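Local coordinates for reticulocyte-binding protein 2a (Plasmodium vivax, PDB 4Z8N) that probably binds a receptor on the surface of red blood cells during parasite invasion, through the helical erythrocyte-binding domain described here, at residues 9-12 / 16-19; 26-31 / 57-62; 81-86 / 98-103; 189-194 / 199-204. All blocks are in the same frame, centred on the assembly; numbering follows the deposited sequence.

Contact 1: residues 9-12 / 16-19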
loop_
_atom_site.group_PDB
_atom_site.type_symbol
_atom_site.label_atom_id
_atom_site.label_comp_id
_atom_site.label_asym_id
_atom_site.label_seq_id
_atom_site.Cartn_x
_atom_site.Cartn_y
_atom_site.Cartn_z
ATOM N N ASP A 9 -3.513 4.584 -0.064
ATOM C CA ASP A 9 -2.265 4.679 0.677
ATOM C C ASP A 9 -1.549 5.940 0.215
ATOM O O ASP A 9 -1.903 6.504 -0.817
ATOM C CB ASP A 9 -1.392 3.443 0.456
ATOM C CG ASP A 9 -2.022 2.178 1.004
ATOM O OD1 ASP A 9 -2.726 2.260 2.033
ATOM O OD2 ASP A 9 -1.812 1.100 0.411
ATOM N N PHE A 10 -0.548 6.384 0.967
ATOM C CA PHE A 10 0.159 7.610 0.611
ATOM C C PHE A 10 1.657 7.386 0.449
ATOM O O PHE A 10 2.348 7.007 1.395
ATOM C CB PHE A 10 -0.102 8.692 1.660
ATOM C CG PHE A 10 -1.557 8.986 1.867
ATOM C CD1 PHE A 10 -2.269 9.721 0.930
ATOM C CD2 PHE A 10 -2.220 8.514 2.988
ATOM C CE1 PHE A 10 -3.610 9.985 1.111
ATOM C CE2 PHE A 10 -3.564 8.774 3.175
ATOM C CZ PHE A 10 -4.261 9.513 2.238
ATOM N N SER A 11 2.148 7.615 -0.763
ATOM C CA SER A 11 3.579 7.543 -1.037
ATOM C C SER A 11 4.179 8.943 -0.992
ATOM O O SER A 11 3.448 9.930 -0.891
ATOM C CB SER A 11 3.839 6.890 -2.393
ATOM O OG SER A 11 5.145 6.343 -2.447
ATOM N N ASN A 12 5.503 9.040 -1.066
ATOM C CA ASN A 12 6.139 10.350 -0.973
ATOM C C ASN A 12 7.475 10.486 -1.691
ATOM O O ASN A 12 7.787 9.742 -2.624
ATOM C CB ASN A 12 6.334 10.730 0.500
ATOM C CG ASN A 12 7.342 9.839 1.219
ATOM O OD1 ASN A 12 7.889 8.894 0.646
ATOM N ND2 ASN A 12 7.601 10.152 2.481
ATOM N N GLN A 16 8.630 5.738 0.454
ATOM C CA GLN A 16 7.927 5.084 1.545
ATOM C C GLN A 16 6.424 5.122 1.264
ATOM O O GLN A 16 5.916 6.057 0.643
ATOM C CB GLN A 16 8.260 5.755 2.884
ATOM C CG GLN A 16 7.249 6.819 3.298
ATOM C CD GLN A 16 7.492 7.403 4.684
ATOM O OE1 GLN A 16 8.183 6.817 5.523
ATOM N NE2 GLN A 16 6.903 8.565 4.934
ATOM N N ILE A 17 5.719 4.082 1.686
ATOM C CA ILE A 17 4.276 4.051 1.527
ATOM C C ILE A 17 3.634 3.973 2.900
ATOM O O ILE A 17 3.803 2.988 3.620
ATOM C CB ILE A 17 3.813 2.861 0.657
ATOM C CG1 ILE A 17 4.389 2.971 -0.759
ATOM C CG2 ILE A 17 2.294 2.799 0.605
ATOM C CD1 ILE A 17 3.990 1.824 -1.678
ATOM N N ILE A 18 2.922 5.028 3.274
ATOM C CA ILE A 18 2.168 5.023 4.517
ATOM C C ILE A 18 0.757 4.537 4.230
ATOM O O ILE A 18 0.031 5.147 3.446
ATOM C CB ILE A 18 2.132 6.410 5.166
ATOM C CG1 ILE A 18 3.545 6.833 5.568
ATOM C CG2 ILE A 18 1.210 6.404 6.376
ATOM C CD1 ILE A 18 3.612 8.194 6.209
ATOM N N SER A 19 0.378 3.429 4.857
ATOM C CA SER A 19 -0.904 2.804 4.573
ATOM C C SER A 19 -1.969 3.209 5.586
ATOM O O SER A 19 -1.670 3.455 6.754
ATOM C CB SER A 19 -0.755 1.282 4.543
ATOM O OG SER A 19 -1.979 0.654 4.217
#
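Phe10 and Ile18 face each other as a hydrogen-bonded pair of an antiparallel two-stranded hairpin, 9-11 against 17-19, whose short axes run at 161° to each other. Two backbone bonds define the pair. Phe10 N reaches Ile18 O at 2.8 Å and is nearly straight, with 170° at the hydrogen. Ile18 N returns the bond to Phe10 O, also at 2.8 Å.

Side-chain hydroxyls add bonds on the other face of the sheet. Ser19 OG gives its proton to Asp9 OD1 at 2.8 Å, from well above the carboxylate plane. Ser11 OG, placed anti to its own N, reaches Gln16 O at 3.2 Å, again off the carbonyl plane. The other carboxylate oxygen, Asp9 OD2, is taken by His221 and by a salt bridge to Arg269, so the buried charge has several partners.

Apolar contact on that same face is small: Ile17 CG2 lies against Asp9 CB at 3.7 Å. Near the turn the amide planes of Asn12 and Gln16 are nearly parallel, 9° apart, while the side chains cross at a slant.

The hairpin is wedged between helices. Ile17 packs on helix 199-237, whereas Phe10 on the opposite face meets helix 94-115 and Ile18 touches Met119 of helix 119-136.

Contact 2: residues 26-31 / 57-62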
loop_
_atom_site.group_PDB
_atom_site.type_symbol
_atom_site.label_atom_id
_atom_site.label_comp_id
_atom_site.label_asym_id
_atom_site.label_seq_id
_atom_site.Cartn_x
_atom_site.Cartn_y
_atom_site.Cartn_z
ATOM N N VAL A 26 5.688 -0.253 7.043
ATOM C CA VAL A 26 6.341 -1.494 6.639
ATOM C C VAL A 26 7.310 -1.996 7.716
ATOM O O VAL A 26 7.522 -3.200 7.845
ATOM C CB VAL A 26 7.085 -1.330 5.289
ATOM C CG1 VAL A 26 8.247 -0.352 5.418
ATOM C CG2 VAL A 26 7.561 -2.679 4.766
ATOM N N GLN A 27 7.875 -1.077 8.498
ATOM C CA GLN A 27 8.769 -1.445 9.598
ATOM C C GLN A 27 8.062 -2.352 10.605
ATOM O O GLN A 27 8.671 -3.264 11.166
ATOM C CB GLN A 27 9.298 -0.196 10.313
ATOM C CG GLN A 27 10.203 0.700 9.468
ATOM C CD GLN A 27 9.456 1.863 8.833
ATOM O OE1 GLN A 27 8.397 1.684 8.229
ATOM N NE2 GLN A 27 10.008 3.064 8.969
ATOM N N MET A 28 6.778 -2.091 10.829
ATOM C CA MET A 28 5.990 -2.864 11.784
ATOM C C MET A 28 5.816 -4.285 11.280
ATOM O O MET A 28 5.819 -5.239 12.056
ATOM C CB MET A 28 4.629 -2.206 12.024
ATOM C CG MET A 28 4.719 -0.750 12.470
ATOM S SD MET A 28 5.556 -0.537 14.056
ATOM C CE MET A 28 4.268 -1.023 15.194
ATOM N N ASN A 29 5.663 -4.413 9.967
ATOM C CA ASN A 29 5.602 -5.714 9.327
ATOM C C ASN A 29 6.929 -6.444 9.498
ATOM O O ASN A 29 6.968 -7.644 9.763
ATOM C CB ASN A 29 5.265 -5.561 7.844
ATOM C CG ASN A 29 4.630 -6.804 7.261
ATOM O OD1 ASN A 29 5.243 -7.869 7.223
ATOM N ND2 ASN A 29 3.397 -6.671 6.790
ATOM N N TYR A 30 8.015 -5.694 9.352
ATOM C CA TYR A 30 9.360 -6.232 9.502
ATOM C C TYR A 30 9.609 -6.752 10.920
ATOM O O TYR A 30 10.175 -7.831 11.104
ATOM C CB TYR A 30 10.392 -5.161 9.134
ATOM C CG TYR A 30 11.820 -5.519 9.481
ATOM C CD1 TYR A 30 12.554 -6.380 8.677
ATOM C CD2 TYR A 30 12.436 -4.985 10.606
ATOM C CE1 TYR A 30 13.857 -6.709 8.987
ATOM C CE2 TYR A 30 13.743 -5.308 10.925
ATOM C CZ TYR A 30 14.446 -6.170 10.112
ATOM O OH TYR A 30 15.744 -6.497 10.418
ATOM N N PHE A 31 9.175 -5.989 11.921
ATOM C CA PHE A 31 9.377 -6.377 13.312
ATOM C C PHE A 31 8.614 -7.655 13.647
ATOM O O PHE A 31 9.058 -8.455 14.474
ATOM C CB PHE A 31 8.954 -5.244 14.251
ATOM C CG PHE A 31 9.787 -4.001 14.114
ATOM C CD1 PHE A 31 11.131 -4.083 13.783
ATOM C CD2 PHE A 31 9.224 -2.749 14.305
ATOM C CE1 PHE A 31 11.902 -2.939 13.653
ATOM C CE2 PHE A 31 9.989 -1.600 14.175
ATOM C CZ PHE A 31 11.330 -1.696 13.849
ATOM N N ASN A 57 4.449 -2.736 20.551
ATOM C CA ASN A 57 3.017 -2.778 20.848
ATOM C C ASN A 57 2.416 -1.434 21.284
ATOM O O ASN A 57 1.336 -1.072 20.813
ATOM C CB ASN A 57 2.725 -3.849 21.905
ATOM C CG ASN A 57 2.755 -5.254 21.334
ATOM O OD1 ASN A 57 2.438 -5.466 20.163
ATOM N ND2 ASN A 57 3.137 -6.221 22.160
ATOM N N PRO A 58 3.094 -0.688 22.181
ATOM C CA PRO A 58 2.537 0.637 22.483
ATOM C C PRO A 58 2.589 1.580 21.284
ATOM O O PRO A 58 1.708 2.427 21.130
ATOM C CB PRO A 58 3.435 1.150 23.613
ATOM C CG PRO A 58 4.019 -0.072 24.221
ATOM C CD PRO A 58 4.219 -1.014 23.077
ATOM N N LEU A 59 3.614 1.432 20.448
ATOM C CA LEU A 59 3.744 2.251 19.247
ATOM C C LEU A 59 2.603 1.976 18.273
ATOM O O LEU A 59 2.003 2.906 17.734
ATOM C CB LEU A 59 5.091 2.005 18.564
ATOM C CG LEU A 59 5.305 2.721 17.226
ATOM C CD1 LEU A 59 5.201 4.230 17.388
ATOM C CD2 LEU A 59 6.641 2.339 16.616
ATOM N N MET A 60 2.309 0.697 18.055
ATOM C CA MET A 60 1.217 0.300 17.172
ATOM C C MET A 60 -0.120 0.831 17.685
ATOM O O MET A 60 -0.970 1.264 16.905
ATOM C CB MET A 60 1.157 -1.225 17.033
ATOM C CG MET A 60 0.001 -1.716 16.176
ATOM S SD MET A 60 0.121 -1.142 14.463
ATOM C CE MET A 60 1.228 -2.360 13.752
ATOM N N SER A 61 -0.294 0.799 19.002
ATOM C CA SER A 61 -1.520 1.284 19.622
ATOM C C SER A 61 -1.700 2.781 19.386
ATOM O O SER A 61 -2.805 3.244 19.108
ATOM C CB SER A 61 -1.518 0.978 21.120
ATOM O OG SER A 61 -1.524 -0.422 21.351
ATOM N N SER A 62 -0.607 3.530 19.487
ATOM C CA SER A 62 -0.642 4.973 19.270
ATOM C C SER A 62 -0.973 5.306 17.817
ATOM O O SER A 62 -1.723 6.243 17.540
ATOM C CB SER A 62 0.692 5.608 19.665
ATOM O OG SER A 62 0.953 5.421 21.046
#
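Met28 carries most of this contact, giving up 85 Å² to helix segment 57-62, where Met60 and Leu59 receive it. The backbones stay well apart, the nearest CA atoms being those of Met28 and Met60 at 7.9 Å, so the space between them is bridged by side chains.

From helix 26-37, Met28 points its CB toward the partner. Its chain then bends at both chi2 (-63°) and chi3 (-78°), which puts the terminal methyl alongside the base of Met60: Met28 CE is 3.6 Å from Met60 CB. Met60 starts out beside the interface, CG anti to its backbone N, and folds at chi2 and chi3, which brings its end toward helix 26-37. The two thioethers therefore run past each other in opposite directions. Met60 CE lies 3.8 Å from Met28 CB, and the two methyl carbons, Met28 CE and Met60 CE, are 3.6 Å apart.

Leu59 meets a different part of the same side chain. Its CD2 branch approaches Met28 SD at 4.0 Å, the two side chains crossing at a slant. All of these meetings are apolar.

Further partners enclose the group: Met28 also touches Val56, Leu59 rests on Arg125 and Met126 of helix 119-136, and Met60 meets the loop residues Tyr22, Pro23 and Phe24. Interdigitated apolar side chains between neighbouring helices are the ordinary packing of an alpha-helical bundle, here in the erythrocyte-binding domain.

Contact 3: residues 81-86 / 98-103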
loop_
_atom_site.group_PDB
_atom_site.type_symbol
_atom_site.label_atom_id
_atom_site.label_comp_id
_atom_site.label_asym_id
_atom_site.label_seq_id
_atom_site.Cartn_x
_atom_site.Cartn_y
_atom_site.Cartn_z
ATOM N N ILE A 81 -17.297 11.725 -2.269
ATOM C CA ILE A 81 -17.024 10.871 -3.422
ATOM C C ILE A 81 -18.308 10.226 -3.947
ATOM O O ILE A 81 -18.512 10.125 -5.158
ATOM C CB ILE A 81 -15.993 9.776 -3.065
ATOM C CG1 ILE A 81 -14.633 10.411 -2.782
ATOM C CG2 ILE A 81 -15.878 8.749 -4.183
ATOM C CD1 ILE A 81 -13.578 9.432 -2.346
ATOM N N PHE A 82 -19.173 9.803 -3.028
ATOM C CA PHE A 82 -20.455 9.199 -3.389
ATOM C C PHE A 82 -21.308 10.171 -4.209
ATOM O O PHE A 82 -21.941 9.777 -5.191
ATOM C CB PHE A 82 -21.205 8.753 -2.127
ATOM C CG PHE A 82 -22.509 8.049 -2.403
ATOM C CD1 PHE A 82 -22.585 7.047 -3.357
ATOM C CD2 PHE A 82 -23.653 8.373 -1.688
ATOM C CE1 PHE A 82 -23.780 6.394 -3.608
ATOM C CE2 PHE A 82 -24.854 7.723 -1.932
ATOM C CZ PHE A 82 -24.917 6.732 -2.893
ATOM N N VAL A 83 -21.310 11.442 -3.810
ATOM C CA VAL A 83 -22.032 12.474 -4.551
ATOM C C VAL A 83 -21.430 12.678 -5.941
ATOM O O VAL A 83 -22.150 12.812 -6.932
ATOM C CB VAL A 83 -22.032 13.828 -3.804
ATOM C CG1 VAL A 83 -22.800 14.875 -4.599
ATOM C CG2 VAL A 83 -22.630 13.675 -2.415
ATOM N N LEU A 84 -20.103 12.688 -6.006
ATOM C CA LEU A 84 -19.394 12.940 -7.256
ATOM C C LEU A 84 -19.481 11.767 -8.231
ATOM O O LEU A 84 -19.320 11.945 -9.440
ATOM C CB LEU A 84 -17.925 13.266 -6.971
ATOM C CG LEU A 84 -17.653 14.543 -6.176
ATOM C CD1 LEU A 84 -16.186 14.620 -5.788
ATOM C CD2 LEU A 84 -18.060 15.774 -6.974
ATOM N N GLU A 85 -19.733 10.571 -7.706
ATOM C CA GLU A 85 -19.821 9.374 -8.542
ATOM C C GLU A 85 -21.240 9.133 -9.029
ATOM O O GLU A 85 -21.455 8.515 -10.074
ATOM C CB GLU A 85 -19.322 8.146 -7.782
ATOM C CG GLU A 85 -17.816 8.096 -7.605
ATOM C CD GLU A 85 -17.354 6.820 -6.928
ATOM O OE1 GLU A 85 -18.209 6.096 -6.376
ATOM O OE2 GLU A 85 -16.139 6.539 -6.959
ATOM N N TYR A 86 -22.209 9.620 -8.263
ATOM C CA TYR A 86 -23.612 9.463 -8.621
ATOM C C TYR A 86 -24.359 10.793 -8.564
ATOM O O TYR A 86 -25.274 10.954 -7.759
ATOM C CB TYR A 86 -24.279 8.440 -7.696
ATOM C CG TYR A 86 -23.653 7.062 -7.766
ATOM C CD1 TYR A 86 -22.575 6.725 -6.959
ATOM C CD2 TYR A 86 -24.138 6.103 -8.645
ATOM C CE1 TYR A 86 -21.999 5.468 -7.023
ATOM C CE2 TYR A 86 -23.570 4.844 -8.715
ATOM C CZ TYR A 86 -22.501 4.532 -7.904
ATOM O OH TYR A 86 -21.935 3.279 -7.972
ATOM N N GLU A 98 -19.213 21.153 -9.092
ATOM C CA GLU A 98 -17.872 21.727 -9.124
ATOM C C GLU A 98 -17.421 22.133 -7.725
ATOM O O GLU A 98 -16.252 21.990 -7.375
ATOM C CB GLU A 98 -17.825 22.928 -10.073
ATOM C CG GLU A 98 -18.042 22.560 -11.536
ATOM C CD GLU A 98 -18.188 23.773 -12.436
ATOM O OE1 GLU A 98 -18.270 24.905 -11.911
ATOM O OE2 GLU A 98 -18.222 23.595 -13.673
ATOM N N ALA A 99 -18.357 22.639 -6.929
ATOM C CA ALA A 99 -18.072 22.989 -5.545
ATOM C C ALA A 99 -17.777 21.733 -4.729
ATOM O O ALA A 99 -16.914 21.735 -3.850
ATOM C CB ALA A 99 -19.236 23.763 -4.941
ATOM N N LYS A 100 -18.497 20.658 -5.034
ATOM C CA LYS A 100 -18.312 19.389 -4.341
ATOM C C LYS A 100 -16.950 18.788 -4.663
ATOM O O LYS A 100 -16.314 18.170 -3.808
ATOM C CB LYS A 100 -19.421 18.405 -4.716
ATOM C CG LYS A 100 -20.017 17.671 -3.528
ATOM C CD LYS A 100 -20.798 18.626 -2.641
ATOM C CE LYS A 100 -21.268 17.945 -1.367
ATOM N NZ LYS A 100 -20.120 17.454 -0.551
ATOM N N HIS A 101 -16.506 18.967 -5.903
ATOM C CA HIS A 101 -15.197 18.481 -6.307
ATOM C C HIS A 101 -14.112 19.272 -5.594
ATOM O O HIS A 101 -13.108 18.714 -5.148
ATOM C CB HIS A 101 -15.017 18.578 -7.821
ATOM C CG HIS A 101 -13.723 18.003 -8.305
ATOM N ND1 HIS A 101 -13.556 16.660 -8.565
ATOM C CD2 HIS A 101 -12.529 18.587 -8.563
ATOM C CE1 HIS A 101 -12.317 16.442 -8.968
ATOM N NE2 HIS A 101 -11.674 17.594 -8.977
ATOM N N ASN A 102 -14.324 20.580 -5.494
ATOM C CA ASN A 102 -13.424 21.446 -4.748
ATOM C C ASN A 102 -13.336 20.999 -3.289
ATOM O O ASN A 102 -12.258 20.981 -2.693
ATOM C CB ASN A 102 -13.893 22.897 -4.845
ATOM C CG ASN A 102 -12.870 23.877 -4.313
ATOM O OD1 ASN A 102 -11.943 24.269 -5.022
ATOM N ND2 ASN A 102 -13.038 24.287 -3.063
ATOM N N GLU A 103 -14.480 20.624 -2.727
ATOM C CA GLU A 103 -14.554 20.125 -1.360
ATOM C C GLU A 103 -13.808 18.798 -1.210
ATOM O O GLU A 103 -13.150 18.553 -0.197
ATOM C CB GLU A 103 -16.018 19.962 -0.941
ATOM C CG GLU A 103 -16.227 19.611 0.521
ATOM C CD GLU A 103 -17.691 19.664 0.921
ATOM O OE1 GLU A 103 -18.521 20.087 0.088
ATOM O OE2 GLU A 103 -18.012 19.285 2.068
#
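Helix segments 81-85 and 98-103 run roughly antiparallel, their axes 143° apart in direction and 9.8 Å apart at closest approach, with the backbones nearest at Leu84 and His101.

Leu84 is the main side chain on its helix, with 66 Å² buried by the partner. Its CG stands anti to the carbonyl carbon (chi1 -64°), and both methyls reach the backbone of the other helix. Leu84 CD2 lies 3.7 Å from His101 N and equally close to Lys100 CB, while Leu84 CD1 comes within 4.0 Å of His101 CA. The leucine thus sits against the helix surface at the base of the two side chains.

Lys100 contributes the aliphatic start of its chain. Lys100 CG meets Val83 CG1 at 4.1 Å, the two side chains crossing at about a right angle. A bend at chi2 (68°) helps carry the amine along its own helix, where Lys100 NZ makes a salt bridge to Glu103 OE1 at 3.1 Å, weak as a hydrogen bond.

On the inner side, Leu84 also packs on Phe206 of helix 199-237 and on Tyr104. The pattern, a buried leucine with a lysine stem packed beside it and the amine turned to Glu103, joins two antiparallel helices connected through the short helix 87-90 within a helical bundle, inside the Rh5 coiled-coil family region.

Contact 4: residues 189-194 / 199-204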
loop_
_atom_site.group_PDB
_atom_site.type_symbol
_atom_site.label_atom_id
_atom_site.label_comp_id
_atom_site.label_asym_id
_atom_site.label_seq_id
_atom_site.Cartn_x
_atom_site.Cartn_y
_atom_site.Cartn_z
ATOM N N LEU A 189 -11.914 14.876 -23.940
ATOM C CA LEU A 189 -11.465 16.192 -24.388
ATOM C C LEU A 189 -12.153 16.556 -25.699
ATOM O O LEU A 189 -12.445 17.724 -25.956
ATOM C CB LEU A 189 -9.947 16.228 -24.565
ATOM C CG LEU A 189 -9.071 16.132 -23.316
ATOM C CD1 LEU A 189 -7.602 16.156 -23.710
ATOM C CD2 LEU A 189 -9.387 17.257 -22.341
ATOM N N LYS A 190 -12.407 15.549 -26.528
ATOM C CA LYS A 190 -13.116 15.768 -27.783
ATOM C C LYS A 190 -14.611 15.958 -27.522
ATOM O O LYS A 190 -15.282 16.712 -28.225
ATOM C CB LYS A 190 -12.886 14.601 -28.749
ATOM C CG LYS A 190 -13.426 14.844 -30.147
ATOM C CD LYS A 190 -12.788 16.075 -30.769
ATOM C CE LYS A 190 -13.722 16.738 -31.761
ATOM N NZ LYS A 190 -13.162 18.019 -32.268
ATOM N N VAL A 191 -15.121 15.269 -26.503
ATOM C CA VAL A 191 -16.527 15.370 -26.121
ATOM C C VAL A 191 -16.878 16.779 -25.643
ATOM O O VAL A 191 -17.909 17.337 -26.028
ATOM C CB VAL A 191 -16.882 14.355 -25.014
ATOM C CG1 VAL A 191 -18.272 14.625 -24.462
ATOM C CG2 VAL A 191 -16.780 12.934 -25.544
ATOM N N LYS A 192 -16.010 17.358 -24.818
ATOM C CA LYS A 192 -16.254 18.692 -24.275
ATOM C C LYS A 192 -16.207 19.780 -25.350
ATOM O O LYS A 192 -16.698 20.887 -25.139
ATOM C CB LYS A 192 -15.250 19.010 -23.167
ATOM C CG LYS A 192 -15.587 18.370 -21.824
ATOM C CD LYS A 192 -14.721 18.929 -20.704
ATOM C CE LYS A 192 -13.553 18.004 -20.381
ATOM N NZ LYS A 192 -13.804 16.598 -20.804
ATOM N N GLN A 193 -15.619 19.464 -26.499
ATOM C CA GLN A 193 -15.606 20.397 -27.621
ATOM C C GLN A 193 -16.942 20.389 -28.358
ATOM O O GLN A 193 -17.303 21.363 -29.016
ATOM C CB GLN A 193 -14.478 20.059 -28.601
ATOM C CG GLN A 193 -13.087 20.463 -28.141
ATOM C CD GLN A 193 -12.027 20.185 -29.197
ATOM O OE1 GLN A 193 -12.224 19.353 -30.083
ATOM N NE2 GLN A 193 -10.904 20.887 -29.109
ATOM N N GLU A 194 -17.673 19.286 -28.239
ATOM C CA GLU A 194 -18.883 19.076 -29.028
ATOM C C GLU A 194 -20.164 19.153 -28.200
ATOM O O GLU A 194 -21.231 19.472 -28.723
ATOM C CB GLU A 194 -18.812 17.720 -29.737
ATOM C CG GLU A 194 -17.625 17.573 -30.681
ATOM C CD GLU A 194 -17.712 18.502 -31.879
ATOM O OE1 GLU A 194 -18.842 18.821 -32.306
ATOM O OE2 GLU A 194 -16.651 18.916 -32.391
ATOM N N VAL A 199 -23.307 17.155 -15.526
ATOM C CA VAL A 199 -22.804 16.389 -14.386
ATOM C C VAL A 199 -22.331 14.988 -14.783
ATOM O O VAL A 199 -21.425 14.437 -14.157
ATOM C CB VAL A 199 -23.865 16.270 -13.267
ATOM C CG1 VAL A 199 -24.103 17.626 -12.618
ATOM C CG2 VAL A 199 -25.167 15.691 -13.808
ATOM N N THR A 200 -22.937 14.416 -15.820
ATOM C CA THR A 200 -22.513 13.107 -16.314
ATOM C C THR A 200 -21.097 13.186 -16.880
ATOM O O THR A 200 -20.260 12.327 -16.605
ATOM C CB THR A 200 -23.472 12.564 -17.391
ATOM O OG1 THR A 200 -24.769 12.367 -16.819
ATOM C CG2 THR A 200 -22.961 11.236 -17.948
ATOM N N ILE A 201 -20.835 14.227 -17.664
ATOM C CA ILE A 201 -19.497 14.466 -18.194
ATOM C C ILE A 201 -18.507 14.702 -17.057
ATOM O O ILE A 201 -17.406 14.148 -17.052
ATOM C CB ILE A 201 -19.480 15.673 -19.159
ATOM C CG1 ILE A 201 -20.211 15.320 -20.457
ATOM C CG2 ILE A 201 -18.050 16.116 -19.455
ATOM C CD1 ILE A 201 -20.263 16.456 -21.465
ATOM N N SER A 202 -18.912 15.519 -16.090
ATOM C CA SER A 202 -18.069 15.823 -14.941
ATOM C C SER A 202 -17.754 14.565 -14.137
ATOM O O SER A 202 -16.633 14.392 -13.660
ATOM C CB SER A 202 -18.740 16.868 -14.050
ATOM O OG SER A 202 -18.979 18.067 -14.763
ATOM N N ALA A 203 -18.740 13.683 -14.002
ATOM C CA ALA A 203 -18.566 12.441 -13.249
ATOM C C ALA A 203 -17.581 11.479 -13.924
ATOM O O ALA A 203 -16.783 10.824 -13.257
ATOM C CB ALA A 203 -19.918 11.758 -13.045
ATOM N N ILE A 204 -17.659 11.398 -15.249
ATOM C CA ILE A 204 -16.792 10.546 -16.062
ATOM C C ILE A 204 -15.335 10.962 -15.890
ATOM O O ILE A 204 -14.443 10.158 -15.596
ATOM C CB ILE A 204 -17.194 10.643 -17.548
ATOM C CG1 ILE A 204 -18.523 9.937 -17.783
ATOM C CG2 ILE A 204 -16.142 10.065 -18.457
ATOM C CD1 ILE A 204 -19.007 10.030 -19.206
#
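Ile201 is the residue on which both sides of this small contact turn: it alone meets the other helix from segment 199-204, with 60 Å² buried there. The nearest CA atoms, those of Lys192 and Ile201, are 8.1 Å apart, and the total buried surface is 112 Å², so the segments meet through a few side-chain carbons.

The more enclosed part is apolar. Ile201 CD1 touches Val191 CG1 at 4.0 Å, the two chains passing in opposite directions. Ile201 CG1 lies anti to its carbonyl carbon (chi1 -70°), which directs the long branch at the valine, and Val191 CG1 is anti to its own N (chi1 170°).

The looser part belongs to Lys192, a solvent-exposed residue. Only its stem takes part, Lys192 CG lying 4.1 Å from Ile201 CG2. Beyond that the chain bends at chi3 and chi4, and NZ bonds to Met188 O, with a weak bond to Asn205. Away from the interface, exposed Lys190 NZ donates to Gln193 OE1 at 2.7 Å.

The contact lies beside the turn between helices 168-194 and 199-237. Ile201 packs further on Met188 and on Leu291 of helix 246-297, while Ser202, its CB directed away from 189-194, touches Leu94 and Tyr97 of helix 94-115.

How the contacts relate
Contact 1 lies nearest the centre of the chain, its own centre about 7 Å from it, and is the one built on backbone and hydroxyl hydrogen bonds; the other three join helices through apolar groups, lysine stems included. Contact 2 is buried and made of thioethers and a leucine, whereas contacts 3 and 4 are partly buried and both use a lysine stem, central in contact 3 and at the exposed edge in contact 4. Contacts 1 and 2 are close in sequence, strand 17-19 preceding helix 26-37, but do not touch. Contacts 3 and 4 do: Leu84 O lies 3.7 Å from Ala203 CB, which links helices 71-85 and 199-237. Contacts 2 and 4 fall on opposite sides of the centre.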